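Putative PhosphatidylEthanolamine-Binding Protein (PEBP) (Chlamydia trachomatis, PDB 3N08) is of unknown function but belongs to the phosphatidylethanolamine-binding protein family and, like its eukaryotic homologue Raf kinase inhibitor protein, probably binds phosphorylated ligands. Local coordinates at residues F11-P16 with T143-G148; L46-P51 with Y110-Y115; I67-S72 with S122-V127. All blocks are in the same frame, centred on the assembly; numbering follows the deposited sequence.

Contact 1: F11-P16 with T143-G148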
ATOM      1  N   PHE B  11      11.177  -0.422  -8.858  1.00  8.91           N
ATOM      2  CA  PHE B  11      10.734   0.961  -9.011  1.00  9.42           C
ATOM      3  C   PHE B  11       9.686   1.281  -7.972  1.00  9.16           C
ATOM      4  O   PHE B  11       8.880   0.423  -7.597  1.00  9.81           O
ATOM      5  CB  PHE B  11      10.162   1.271 -10.400  1.00 10.25           C
ATOM      6  CG  PHE B  11       8.992   0.423 -10.795  1.00  9.82           C
ATOM      7  CD1 PHE B  11       9.171  -0.846 -11.323  1.00  9.73           C
ATOM      8  CD2 PHE B  11       7.698   0.903 -10.655  1.00  9.25           C
ATOM      9  CE1 PHE B  11       8.058  -1.622 -11.678  1.00 10.65           C
ATOM     10  CE2 PHE B  11       6.610   0.129 -11.007  1.00 10.51           C
ATOM     11  CZ  PHE B  11       6.784  -1.125 -11.513  1.00 10.41           C
ATOM     12  N   SER B  12       9.694   2.539  -7.544  0.62 10.03           N
ATOM     13  CA  SER B  12       8.697   3.062  -6.629  0.62 10.95           C
ATOM     14  C   SER B  12       7.547   3.718  -7.399  0.62  8.47           C
ATOM     15  O   SER B  12       7.653   3.973  -8.599  0.62 10.45           O
ATOM     16  CB  SER B  12       9.338   4.074  -5.683  0.62  9.87           C
ATOM     17  OG  SER B  12      10.307   3.439  -4.871  0.62 14.47           O
ATOM     18  N   TYR B  13       6.464   4.006  -6.687  1.00  9.20           N
ATOM     19  CA  TYR B  13       5.263   4.527  -7.322  1.00  8.79           C
ATOM     20  C   TYR B  13       5.551   5.794  -8.145  1.00  8.12           C
ATOM     21  O   TYR B  13       6.070   6.777  -7.639  1.00 10.07           O
ATOM     22  CB  TYR B  13       4.167   4.800  -6.280  1.00  9.10           C
ATOM     23  CG  TYR B  13       2.823   5.017  -6.916  1.00  8.77           C
ATOM     24  CD1 TYR B  13       2.526   6.218  -7.517  1.00 10.02           C
ATOM     25  CD2 TYR B  13       1.860   4.008  -6.951  1.00  9.49           C
ATOM     26  CE1 TYR B  13       1.318   6.422  -8.126  1.00  9.91           C
ATOM     27  CE2 TYR B  13       0.656   4.199  -7.544  1.00  9.20           C
ATOM     28  CZ  TYR B  13       0.397   5.395  -8.150  1.00 10.05           C
ATOM     29  OH  TYR B  13      -0.829   5.588  -8.754  1.00 11.92           O
ATOM     30  N   GLY B  14       5.173   5.734  -9.413  1.00  9.24           N
ATOM     31  CA  GLY B  14       5.282   6.875 -10.304  1.00  9.95           C
ATOM     32  C   GLY B  14       6.674   7.071 -10.872  1.00  9.39           C
ATOM     33  O   GLY B  14       6.889   8.072 -11.560  1.00 10.93           O
ATOM     34  N   ARG B  15       7.603   6.168 -10.597  1.00  9.33           N
ATOM     35  CA  ARG B  15       8.977   6.299 -11.095  1.00  9.70           C
ATOM     36  C   ARG B  15       9.182   5.415 -12.322  1.00  8.37           C
ATOM     37  O   ARG B  15       8.352   4.578 -12.619  1.00  9.98           O
ATOM     38  CB  ARG B  15       9.999   5.947 -10.009  1.00 12.15           C
ATOM     39  CG  ARG B  15       9.853   6.804  -8.733  1.00 13.22           C
ATOM     40  CD  ARG B  15       9.759   8.295  -9.042  1.00 17.43           C
ATOM     41  NE  ARG B  15      10.964   8.757  -9.742  1.00 23.75           N
ATOM     42  CZ  ARG B  15      11.046   9.844 -10.508  1.00 23.79           C
ATOM     43  NH1 ARG B  15       9.994  10.615 -10.705  1.00 25.79           N
ATOM     44  NH2 ARG B  15      12.199  10.156 -11.090  1.00 30.18           N
ATOM     45  N   PRO B  16      10.279   5.626 -13.038  1.00  9.29           N
ATOM     46  CA  PRO B  16      10.512   4.854 -14.261  1.00 10.18           C
ATOM     47  C   PRO B  16      10.758   3.376 -13.999  1.00 10.32           C
ATOM     48  O   PRO B  16      11.551   3.003 -13.108  1.00 11.25           O
ATOM     49  CB  PRO B  16      11.771   5.508 -14.852  1.00 11.38           C
ATOM     50  CG  PRO B  16      11.747   6.917 -14.345  1.00 11.74           C
ATOM     51  CD  PRO B  16      11.205   6.762 -12.930  1.00 10.08           C
ATOM     52  N   THR B 143      -7.806  -4.422  -2.393  0.59  9.39           N
ATOM     53  CA  THR B 143      -7.085  -4.108  -3.599  0.59  7.45           C
ATOM     54  C   THR B 143      -5.813  -3.359  -3.224  0.59  6.55           C
ATOM     55  O   THR B 143      -5.680  -2.872  -2.088  0.59 10.30           O
ATOM     56  CB  THR B 143      -7.975  -3.282  -4.545  0.59  8.91           C
ATOM     57  OG1 THR B 143      -7.416  -3.218  -5.865  0.59 20.46           O
ATOM     58  CG2 THR B 143      -8.196  -1.889  -3.977  0.59  9.13           C
ATOM     59  N   ALA B 144      -4.879  -3.321  -4.159  1.00  7.70           N
ATOM     60  CA  ALA B 144      -3.687  -2.507  -4.046  1.00  6.89           C
ATOM     61  C   ALA B 144      -3.251  -2.068  -5.434  1.00  8.74           C
ATOM     62  O   ALA B 144      -3.662  -2.650  -6.442  1.00  8.60           O
ATOM     63  CB  ALA B 144      -2.584  -3.258  -3.340  1.00  9.29           C
ATOM     64  N   GLU B 145      -2.439  -1.026  -5.500  1.00  7.73           N
ATOM     65  CA  GLU B 145      -2.071  -0.431  -6.780  1.00  8.41           C
ATOM     66  C   GLU B 145      -0.617   0.000  -6.753  1.00  8.84           C
ATOM     67  O   GLU B 145      -0.156   0.561  -5.760  1.00 10.17           O
ATOM     68  CB  GLU B 145      -2.943   0.794  -7.054  1.00 10.97           C
ATOM     69  CG  GLU B 145      -2.559   1.640  -8.278  1.00 18.93           C
ATOM     70  CD  GLU B 145      -3.423   2.913  -8.415  1.00 23.99           C
ATOM     71  OE1 GLU B 145      -4.671   2.818  -8.360  1.00 22.82           O
ATOM     72  OE2 GLU B 145      -2.848   3.996  -8.572  1.00 15.67           O
ATOM     73  N   LEU B 146       0.077  -0.249  -7.854  1.00  8.37           N
ATOM     74  CA  LEU B 146       1.415   0.257  -8.106  1.00  6.88           C
ATOM     75  C   LEU B 146       1.397   0.865  -9.503  1.00  7.61           C
ATOM     76  O   LEU B 146       0.657   0.422 -10.350  1.00  9.80           O
ATOM     77  CB  LEU B 146       2.421  -0.896  -8.009  1.00  8.80           C
ATOM     78  CG  LEU B 146       3.858  -0.565  -8.397  1.00  8.63           C
ATOM     79  CD1 LEU B 146       4.525   0.422  -7.414  1.00 10.52           C
ATOM     80  CD2 LEU B 146       4.660  -1.868  -8.432  1.00 12.46           C
ATOM     81  N   MET B 147       2.194   1.891  -9.728  1.00  7.49           N
ATOM     82  CA  MET B 147       2.315   2.469 -11.062  1.00  6.46           C
ATOM     83  C   MET B 147       3.773   2.767 -11.310  1.00  7.02           C
ATOM     84  O   MET B 147       4.480   3.189 -10.421  1.00  8.22           O
ATOM     85  CB  MET B 147       1.468   3.750 -11.177  1.00  9.14           C
ATOM     86  CG  MET B 147       1.461   4.353 -12.605  1.00  9.90           C
ATOM     87  SD  MET B 147       2.788   5.590 -12.934  1.00  6.14           S
ATOM     88  CE  MET B 147       2.001   7.039 -12.149  1.00 13.39           C
ATOM     89  N   GLY B 148       4.233   2.508 -12.532  1.00  7.82           N
ATOM     90  CA  GLY B 148       5.540   2.976 -12.984  1.00  8.49           C
ATOM     91  C   GLY B 148       5.427   3.522 -14.386  1.00  8.35           C
ATOM     92  O   GLY B 148       4.476   3.188 -15.092  1.00  8.55           O
TER
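Tyr13 lies across Met147 with its side chain at about a right angle to that of the methionine. Met147 CB sits over one face of the phenol, displaced toward the rim and 3.9 Å from the ring centroid, a CH-pi contact in which the nearest ring atom is CZ. Tyr13 CG is anti to the backbone N (chi1 -166°), and beyond it CD2 and CE2 lie beside Met147 N. At the far edge of the ring the hydroxyl donates a hydrogen bond to Glu145, OH to OE2 2.6 Å, meeting the oxygen nearly along its C-O axis with ring and carboxylate planes 28° apart. Beyond CB the methionine chain is bent, and its SD and CE both lie 3.8 Å from Gly14 CA.

On the other side of the strand Phe11 approaches Leu146 and Gly148. Its CE2 lies 3.8 Å from Leu146 CD2 and 3.6 Å from Gly148 CA, and Met147 O comes near the ring plane at its edge. That carbonyl also accepts the bond from Gly14 N (2.8 Å to Met147 O), a straight one at 168° whose donor stands above the carbonyl plane. Tyr13 and Met147 also pack on Glu40 of the second subunit, so part of this surface is closed by the dimer.

Ser12 to Arg15 form a type II beta turn, closed by Arg15 N to Ser12 O, with Gly14 at its third position in a positive-phi conformation. The turn fastens the N-terminal segment onto strand 140-150, at one margin of the mixed sheet of the PEBP fold.

Contact 2: L46-P51 with Y110-Y115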
ATOM      1  N   LEU B  46      -3.782 -10.231 -10.534  1.00  7.24           N
ATOM      2  CA  LEU B  46      -2.970  -9.102 -11.004  1.00  7.54           C
ATOM      3  C   LEU B  46      -3.420  -8.670 -12.393  1.00  7.70           C
ATOM      4  O   LEU B  46      -3.544  -9.506 -13.279  1.00  7.79           O
ATOM      5  CB  LEU B  46      -1.502  -9.526 -11.009  1.00  8.66           C
ATOM      6  CG  LEU B  46      -0.528  -8.490 -11.580  1.00  9.00           C
ATOM      7  CD1 LEU B  46      -0.367  -7.303 -10.694  1.00 11.42           C
ATOM      8  CD2 LEU B  46       0.833  -9.091 -11.884  1.00 11.51           C
ATOM      9  N   ILE B  47      -3.672  -7.372 -12.573  1.00  7.11           N
ATOM     10  CA  ILE B  47      -3.992  -6.821 -13.892  1.00  8.46           C
ATOM     11  C   ILE B  47      -3.047  -5.643 -14.120  1.00  7.11           C
ATOM     12  O   ILE B  47      -2.980  -4.747 -13.290  1.00  8.72           O
ATOM     13  CB  ILE B  47      -5.455  -6.375 -13.997  1.00 10.13           C
ATOM     14  CG1 ILE B  47      -6.386  -7.549 -13.744  1.00 10.29           C
ATOM     15  CG2 ILE B  47      -5.727  -5.725 -15.368  1.00 11.77           C
ATOM     16  CD1 ILE B  47      -7.853  -7.178 -13.690  1.00 13.41           C
ATOM     17  N   VAL B  48      -2.337  -5.637 -15.250  1.00  8.29           N
ATOM     18  CA  VAL B  48      -1.430  -4.545 -15.578  1.00  8.01           C
ATOM     19  C   VAL B  48      -1.924  -3.915 -16.855  1.00  7.83           C
ATOM     20  O   VAL B  48      -2.157  -4.606 -17.856  1.00  8.33           O
ATOM     21  CB  VAL B  48       0.009  -5.041 -15.769  1.00  7.57           C
ATOM     22  CG1 VAL B  48       0.967  -3.912 -16.048  1.00 10.60           C
ATOM     23  CG2 VAL B  48       0.459  -5.860 -14.565  1.00  9.69           C
ATOM     24  N   GLU B  49      -2.066  -2.605 -16.832  1.00  7.67           N
ATOM     25  CA  GLU B  49      -2.607  -1.921 -17.979  1.00  8.97           C
ATOM     26  C   GLU B  49      -2.021  -0.544 -18.189  1.00  8.61           C
ATOM     27  O   GLU B  49      -1.479   0.073 -17.273  1.00  8.92           O
ATOM     28  CB  GLU B  49      -4.110  -1.852 -17.883  1.00 12.71           C
ATOM     29  CG  GLU B  49      -4.603  -1.127 -16.679  1.00 13.07           C
ATOM     30  CD  GLU B  49      -6.117  -1.268 -16.487  1.00 17.55           C
ATOM     31  OE1 GLU B  49      -6.681  -2.324 -16.845  1.00 20.05           O
ATOM     32  OE2 GLU B  49      -6.750  -0.314 -15.990  1.00 15.63           O
ATOM     33  N   ASP B  50      -2.189  -0.060 -19.427  1.00  8.05           N
ATOM     34  CA  ASP B  50      -1.656   1.227 -19.895  1.00  7.94           C
ATOM     35  C   ASP B  50      -2.802   2.106 -20.407  1.00  8.00           C
ATOM     36  O   ASP B  50      -3.331   1.880 -21.484  1.00  8.81           O
ATOM     37  CB  ASP B  50      -0.646   0.943 -20.995  1.00  8.44           C
ATOM     38  CG  ASP B  50      -0.023   2.211 -21.604  1.00  8.91           C
ATOM     39  OD1 ASP B  50      -0.275   3.333 -21.134  1.00 10.03           O
ATOM     40  OD2 ASP B  50       0.785   2.030 -22.557  1.00  9.28           O
ATOM     41  N   PRO B  51      -3.229   3.091 -19.613  1.00  8.08           N
ATOM     42  CA  PRO B  51      -4.302   3.987 -20.033  1.00  9.62           C
ATOM     43  C   PRO B  51      -3.779   5.089 -20.958  1.00  8.92           C
ATOM     44  O   PRO B  51      -4.553   5.965 -21.375  1.00 10.90           O
ATOM     45  CB  PRO B  51      -4.783   4.572 -18.702  1.00 10.27           C
ATOM     46  CG  PRO B  51      -3.509   4.617 -17.870  1.00 10.12           C
ATOM     47  CD  PRO B  51      -2.781   3.363 -18.231  1.00  9.29           C
ATOM     48  N   TYR B 110       2.025   2.815 -16.459  1.00  7.65           N
ATOM     49  CA  TYR B 110       1.624   1.418 -16.400  1.00  7.71           C
ATOM     50  C   TYR B 110       1.151   1.146 -14.977  1.00  7.55           C
ATOM     51  O   TYR B 110       1.924   1.243 -14.008  1.00  8.13           O
ATOM     52  CB  TYR B 110       2.804   0.500 -16.811  1.00  7.59           C
ATOM     53  CG  TYR B 110       3.227   0.782 -18.217  1.00  7.52           C
ATOM     54  CD1 TYR B 110       2.624   0.155 -19.290  1.00  8.01           C
ATOM     55  CD2 TYR B 110       4.153   1.776 -18.477  1.00  7.55           C
ATOM     56  CE1 TYR B 110       2.967   0.478 -20.602  1.00  8.38           C
ATOM     57  CE2 TYR B 110       4.484   2.124 -19.774  1.00  8.87           C
ATOM     58  CZ  TYR B 110       3.898   1.460 -20.824  1.00  8.20           C
ATOM     59  OH  TYR B 110       4.239   1.852 -22.105  1.00  9.23           O
ATOM     60  N   TYR B 111      -0.130   0.813 -14.870  1.00  6.97           N
ATOM     61  CA  TYR B 111      -0.776   0.569 -13.583  1.00  7.32           C
ATOM     62  C   TYR B 111      -0.870  -0.923 -13.347  1.00  8.50           C
ATOM     63  O   TYR B 111      -1.283  -1.698 -14.235  1.00  8.74           O
ATOM     64  CB  TYR B 111      -2.159   1.190 -13.562  1.00  8.31           C
ATOM     65  CG  TYR B 111      -2.124   2.693 -13.418  1.00  9.28           C
ATOM     66  CD1 TYR B 111      -2.170   3.293 -12.168  1.00 10.09           C
ATOM     67  CD2 TYR B 111      -2.040   3.522 -14.535  1.00  9.80           C
ATOM     68  CE1 TYR B 111      -2.142   4.658 -12.029  1.00 11.02           C
ATOM     69  CE2 TYR B 111      -2.008   4.880 -14.398  1.00 11.81           C
ATOM     70  CZ  TYR B 111      -2.055   5.448 -13.140  1.00 11.32           C
ATOM     71  OH  TYR B 111      -2.011   6.834 -13.044  1.00 13.85           O
ATOM     72  N   PHE B 112      -0.458  -1.327 -12.150  1.00  7.02           N
ATOM     73  CA  PHE B 112      -0.460  -2.702 -11.698  1.00  6.70           C
ATOM     74  C   PHE B 112      -1.467  -2.799 -10.560  1.00  7.00           C
ATOM     75  O   PHE B 112      -1.330  -2.132  -9.538  1.00  8.64           O
ATOM     76  CB  PHE B 112       0.905  -3.072 -11.140  1.00  7.48           C
ATOM     77  CG  PHE B 112       2.032  -3.028 -12.127  1.00  7.25           C
ATOM     78  CD1 PHE B 112       2.511  -1.817 -12.634  1.00  8.34           C
ATOM     79  CD2 PHE B 112       2.630  -4.185 -12.535  1.00  8.91           C
ATOM     80  CE1 PHE B 112       3.564  -1.810 -13.538  1.00  9.89           C
ATOM     81  CE2 PHE B 112       3.678  -4.169 -13.432  1.00  9.33           C
ATOM     82  CZ  PHE B 112       4.140  -2.973 -13.928  1.00 10.13           C
ATOM     83  N   TYR B 113      -2.522  -3.566 -10.763  1.00  6.89           N
ATOM     84  CA  TYR B 113      -3.599  -3.670  -9.793  1.00  8.91           C
ATOM     85  C   TYR B 113      -3.599  -5.071  -9.218  1.00  7.66           C
ATOM     86  O   TYR B 113      -3.628  -6.039  -9.967  1.00  8.82           O
ATOM     87  CB  TYR B 113      -4.949  -3.416 -10.469  1.00  9.58           C
ATOM     88  CG  TYR B 113      -5.090  -2.029 -11.039  1.00  9.91           C
ATOM     89  CD1 TYR B 113      -5.157  -0.932 -10.207  1.00 13.27           C
ATOM     90  CD2 TYR B 113      -5.135  -1.810 -12.398  1.00 12.87           C
ATOM     91  CE1 TYR B 113      -5.297   0.366 -10.725  1.00 14.21           C
ATOM     92  CE2 TYR B 113      -5.290  -0.531 -12.916  1.00 13.73           C
ATOM     93  CZ  TYR B 113      -5.354   0.536 -12.070  1.00 12.30           C
ATOM     94  OH  TYR B 113      -5.492   1.811 -12.615  1.00 13.93           O
ATOM     95  N   ALA B 114      -3.618  -5.167  -7.896  1.00  7.25           N
ATOM     96  CA  ALA B 114      -3.771  -6.441  -7.232  1.00  7.17           C
ATOM     97  C   ALA B 114      -5.130  -6.502  -6.548  1.00  7.85           C
ATOM     98  O   ALA B 114      -5.622  -5.506  -5.987  1.00  8.62           O
ATOM     99  CB  ALA B 114      -2.671  -6.649  -6.207  1.00 11.09           C
ATOM    100  N   TYR B 115      -5.727  -7.678  -6.572  1.00  7.87           N
ATOM    101  CA  TYR B 115      -7.005  -7.933  -5.929  1.00  8.49           C
ATOM    102  C   TYR B 115      -6.873  -9.203  -5.103  1.00  8.00           C
ATOM    103  O   TYR B 115      -6.454 -10.217  -5.623  1.00  9.53           O
ATOM    104  CB  TYR B 115      -8.124  -8.126  -6.979  1.00 10.47           C
ATOM    105  CG  TYR B 115      -8.208  -7.038  -8.028  1.00 10.88           C
ATOM    106  CD1 TYR B 115      -7.389  -7.075  -9.139  1.00 10.69           C
ATOM    107  CD2 TYR B 115      -9.107  -5.993  -7.927  1.00 16.93           C
ATOM    108  CE1 TYR B 115      -7.456  -6.099 -10.119  1.00 13.54           C
ATOM    109  CE2 TYR B 115      -9.173  -5.007  -8.924  1.00 17.36           C
ATOM    110  CZ  TYR B 115      -8.341  -5.080 -10.006  1.00 17.02           C
ATOM    111  OH  TYR B 115      -8.389  -4.124 -11.008  1.00 20.70           O
TER
HETATM  112  O   HOH W   1      -5.368   2.010 -15.450  1.00 16.45           O
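Val48 covers one face of the Phe112 ring: CG1 stands over its centre, 3.8 Å from the centroid and 11° off the normal, while CG2 comes to 3.4 Å from CD2. The two residues form a non-hydrogen-bonded antiparallel pair, their side chains side by side on the same face of the sheet and pointing the same way. On the opposite face of the sheet the tyrosines are met mostly at their edges. Pro51 CD reaches the edge of the Tyr111 ring, 3.8 Å from CD2, the two side chains crossing at about a right angle. Glu49 OE2 lies near the plane of Tyr113, 3.4 Å from CE2, with carboxylate and ring planes 85° apart. Glu49 CG is also close to Tyr113 CE2, and the chain, extended beyond CG, takes the carboxylate on to the ring edge. A water at the edge of the Tyr113 ring, in its plane, donates to Glu49 OE2 (2.8 Å from the water oxygen) and also bonds Tyr113 OH. The other carboxylate oxygen, OE1, forms a salt bridge with Lys129, so the buried carboxylate is probably balanced in part by that lysine.

Asp50 comes obliquely to Tyr110, OD2 lying 3.3 Å from CE1; the same OD2 is hydrogen-bonded to His108, and OD1 to the backbone of Asp52. Between the strands, Ile47 pairs with Tyr113 and Glu49 with Tyr111, each through two backbone bonds of 2.8 to 2.9 Å between N and O atoms.

These are neighbouring antiparallel strands in the middle of the PEBP sheet. Asp50, Pro51 and Asp52 match the family's Asp-Pro-Asp motif, which with the histidine corresponding to His108 lines the anion-binding pocket in relatives; the strand ends here probably shape the same site.

Contact 3: I67-S72 with S122-V127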
ATOM      1  N   ILE B  67      -2.397 -10.249 -17.401  1.00  7.26           N
ATOM      2  CA  ILE B  67      -3.406 -10.750 -16.502  1.00  7.38           C
ATOM      3  C   ILE B  67      -2.899 -12.036 -15.866  1.00  8.37           C
ATOM      4  O   ILE B  67      -2.501 -12.982 -16.572  1.00  8.47           O
ATOM      5  CB  ILE B  67      -4.702 -11.056 -17.272  1.00 10.26           C
ATOM      6  CG1 ILE B  67      -5.330  -9.753 -17.781  1.00 11.73           C
ATOM      7  CG2 ILE B  67      -5.685 -11.843 -16.397  1.00 12.06           C
ATOM      8  CD1 ILE B  67      -6.633  -9.951 -18.542  1.00 13.31           C
ATOM      9  N   VAL B  68      -3.014 -12.083 -14.546  1.00  8.01           N
ATOM     10  CA  VAL B  68      -2.716 -13.299 -13.793  1.00  8.44           C
ATOM     11  C   VAL B  68      -3.812 -13.474 -12.751  1.00  7.84           C
ATOM     12  O   VAL B  68      -4.155 -12.538 -12.056  1.00  9.09           O
ATOM     13  CB  VAL B  68      -1.364 -13.227 -13.063  1.00  9.15           C
ATOM     14  CG1 VAL B  68      -1.068 -14.536 -12.350  1.00 10.28           C
ATOM     15  CG2 VAL B  68      -0.245 -12.903 -14.036  1.00  9.02           C
ATOM     16  N   TYR B  69      -4.363 -14.676 -12.623  1.00  8.32           N
ATOM     17  CA  TYR B  69      -5.328 -14.901 -11.573  1.00  8.43           C
ATOM     18  C   TYR B  69      -5.117 -16.270 -10.940  1.00  9.05           C
ATOM     19  O   TYR B  69      -4.375 -17.105 -11.457  1.00  8.99           O
ATOM     20  CB  TYR B  69      -6.774 -14.703 -12.073  1.00 10.58           C
ATOM     21  CG  TYR B  69      -7.325 -15.806 -12.944  1.00 11.15           C
ATOM     22  CD1 TYR B  69      -7.142 -15.795 -14.320  1.00 11.12           C
ATOM     23  CD2 TYR B  69      -8.064 -16.837 -12.380  1.00 13.84           C
ATOM     24  CE1 TYR B  69      -7.671 -16.805 -15.114  1.00 13.40           C
ATOM     25  CE2 TYR B  69      -8.584 -17.834 -13.157  1.00 15.43           C
ATOM     26  CZ  TYR B  69      -8.394 -17.807 -14.512  1.00 12.67           C
ATOM     27  OH  TYR B  69      -8.936 -18.825 -15.258  1.00 19.29           O
ATOM     28  N   ASN B  70      -5.784 -16.488  -9.809  1.00  9.45           N
ATOM     29  CA  ASN B  70      -5.604 -17.688  -9.016  1.00  9.35           C
ATOM     30  C   ASN B  70      -4.179 -17.849  -8.508  1.00  9.34           C
ATOM     31  O   ASN B  70      -3.716 -18.962  -8.297  1.00 11.64           O
ATOM     32  CB  ASN B  70      -6.115 -18.931  -9.745  1.00  9.93           C
ATOM     33  CG  ASN B  70      -7.616 -19.113  -9.602  1.00 11.30           C
ATOM     34  OD1 ASN B  70      -8.305 -18.352  -8.902  1.00 11.54           O
ATOM     35  ND2 ASN B  70      -8.134 -20.131 -10.266  1.00 12.44           N
ATOM     36  N   LEU B  71      -3.509 -16.732  -8.288  1.00  8.32           N
ATOM     37  CA  LEU B  71      -2.257 -16.764  -7.555  1.00  9.33           C
ATOM     38  C   LEU B  71      -2.497 -17.173  -6.117  1.00 11.01           C
ATOM     39  O   LEU B  71      -3.524 -16.824  -5.531  1.00 10.89           O
ATOM     40  CB  LEU B  71      -1.649 -15.383  -7.530  1.00 12.15           C
ATOM     41  CG  LEU B  71      -0.872 -14.965  -8.748  1.00 11.93           C
ATOM     42  CD1 LEU B  71      -0.771 -13.447  -8.756  1.00 13.81           C
ATOM     43  CD2 LEU B  71       0.522 -15.620  -8.775  1.00 13.40           C
ATOM     44  N   SER B  72      -1.541 -17.896  -5.541  1.00 10.64           N
ATOM     45  CA  SER B  72      -1.591 -18.176  -4.108  1.00 11.32           C
ATOM     46  C   SER B  72      -1.586 -16.884  -3.293  1.00  9.82           C
ATOM     47  O   SER B  72      -0.821 -15.986  -3.566  1.00 10.19           O
ATOM     48  CB  SER B  72      -0.391 -19.008  -3.691  1.00 10.62           C
ATOM     49  OG  SER B  72      -0.359 -19.098  -2.289  1.00 10.96           O
ATOM     50  N   SER B 122     -12.834 -20.318 -11.189  1.00 13.35           N
ATOM     51  CA  SER B 122     -12.767 -21.461 -12.078  1.00 14.14           C
ATOM     52  C   SER B 122     -11.493 -21.408 -12.919  1.00 14.25           C
ATOM     53  O   SER B 122     -11.031 -20.351 -13.308  1.00 14.21           O
ATOM     54  CB  SER B 122     -14.014 -21.498 -12.970  1.00 24.22           C
ATOM     55  OG  SER B 122     -14.008 -22.649 -13.783  1.00 37.90           O
ATOM     56  N   ASP B 123     -10.939 -22.583 -13.186  1.00 14.77           N
ATOM     57  CA  ASP B 123      -9.672 -22.731 -13.868  1.00 14.31           C
ATOM     58  C   ASP B 123      -9.921 -22.719 -15.372  1.00 18.15           C
ATOM     59  O   ASP B 123     -10.305 -23.734 -15.957  1.00 18.34           O
ATOM     60  CB  ASP B 123      -9.051 -24.064 -13.429  1.00 17.09           C
ATOM     61  CG  ASP B 123      -7.592 -24.183 -13.774  1.00 14.10           C
ATOM     62  OD1 ASP B 123      -6.993 -23.176 -14.214  1.00 14.85           O
ATOM     63  OD2 ASP B 123      -7.053 -25.305 -13.578  1.00 16.12           O
ATOM     64  N   GLU B 124      -9.717 -21.564 -15.995  1.00 15.17           N
ATOM     65  CA  GLU B 124     -10.030 -21.371 -17.411  1.00 16.52           C
ATOM     66  C   GLU B 124      -8.889 -20.701 -18.155  1.00 15.30           C
ATOM     67  O   GLU B 124      -8.270 -19.745 -17.679  1.00 16.33           O
ATOM     68  CB  GLU B 124     -11.272 -20.489 -17.584  1.00 18.44           C
ATOM     69  CG  GLU B 124     -12.439 -20.847 -16.696  1.00 41.85           C
ATOM     70  CD  GLU B 124     -13.155 -22.092 -17.151  1.00 55.39           C
ATOM     71  OE1 GLU B 124     -13.062 -22.431 -18.349  1.00 60.03           O
ATOM     72  OE2 GLU B 124     -13.809 -22.735 -16.308  1.00 55.78           O
ATOM     73  N   GLU B 125      -8.644 -21.200 -19.352  0.55 15.45           N
ATOM     74  CA  GLU B 125      -7.683 -20.608 -20.259  0.55 18.02           C
ATOM     75  C   GLU B 125      -8.368 -19.488 -21.044  0.55 18.02           C
ATOM     76  O   GLU B 125      -9.607 -19.418 -21.097  0.55 18.01           O
ATOM     77  CB  GLU B 125      -7.152 -21.684 -21.211  0.55 19.09           C
ATOM     78  CG  GLU B 125      -6.566 -22.910 -20.489  0.55 22.64           C
ATOM     79  CD  GLU B 125      -6.396 -24.123 -21.399  0.55 27.05           C
ATOM     80  OE1 GLU B 125      -5.381 -24.179 -22.120  0.55 20.41           O
ATOM     81  OE2 GLU B 125      -7.280 -25.018 -21.395  0.55 25.28           O
ATOM     82  N   GLY B 126      -7.565 -18.597 -21.614  1.00 16.33           N
ATOM     83  CA  GLY B 126      -8.074 -17.585 -22.532  1.00 18.77           C
ATOM     84  C   GLY B 126      -8.894 -16.481 -21.888  1.00 17.03           C
ATOM     85  O   GLY B 126      -9.720 -15.867 -22.557  1.00 19.13           O
ATOM     86  N   VAL B 127      -8.690 -16.216 -20.604  1.00 14.64           N
ATOM     87  CA  VAL B 127      -9.508 -15.240 -19.889  1.00 14.99           C
ATOM     88  C   VAL B 127      -9.132 -13.793 -20.229  1.00 13.85           C
ATOM     89  O   VAL B 127      -7.972 -13.405 -20.133  1.00 14.97           O
ATOM     90  CB  VAL B 127      -9.402 -15.464 -18.352  1.00 15.04           C
ATOM     91  CG1 VAL B 127     -10.054 -14.315 -17.578  1.00 19.25           C
ATOM     92  CG2 VAL B 127     -10.040 -16.804 -17.997  1.00 18.81           C
TER
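Tyr69 reaches from its strand to the 122-127 loop, and its CB points toward that segment. CG, the next atom out, stands between the backbone N and the carbonyl carbon and carries the two ring edges, which meet different partners: CE1 lies 3.7 Å from Val127 CG2, whose side chain crosses the tyrosine at about a right angle, while CE2 comes to 3.5 Å from Ser122 O. CZ lies between these edges, 3.7 Å from Glu124 O. At the tip the hydroxyl donates to that carbonyl, OH to Glu124 O 2.7 Å, in the carbonyl plane and on a lone pair, with a C=O...donor angle of 119°. Glu124 O and Ser122 O both lie near the ring plane, so two loop carbonyls line the edge of the phenol, and one accepts its hydroxyl proton.

Beside it, Ile67 CD1 comes to 4.0 Å from Val127 O, and Asn70 ND2 is hydrogen-bonded to Leu121 O, just before segment 122-127. Asn70 and Leu71 both face Leu44 in a G1 beta bulge. The contact joins strand 63-71 to the loop leading into helix 129-136, whose Leu132 packs against Ile67, Tyr69 and Val127; strand 43-50 adds Val45 and strand 87-88 adds Val87 against Tyr69.

From the N terminus the chain passes through 11-16, 46-51 and 67-72 before any contact closes. Strand 108-117 then returns to 46-51, completing contact 2, and the loop at 122-127 returns to 67-72, completing contact 3; these two cross, because their segments alternate. Contact 1 closes last, when 143-148 meets 11-16, and encloses both others. Strand 140-150 joins contact 1 to contact 2 through backbone bonds such as Phe112 N to Leu146 O, and Leu46 N to Val68 O joins contact 2 to contact 3. The centres of contacts 1 and 3 lie about 23 Å apart on opposite sides of the chain's centre, linked through one mixed sheet.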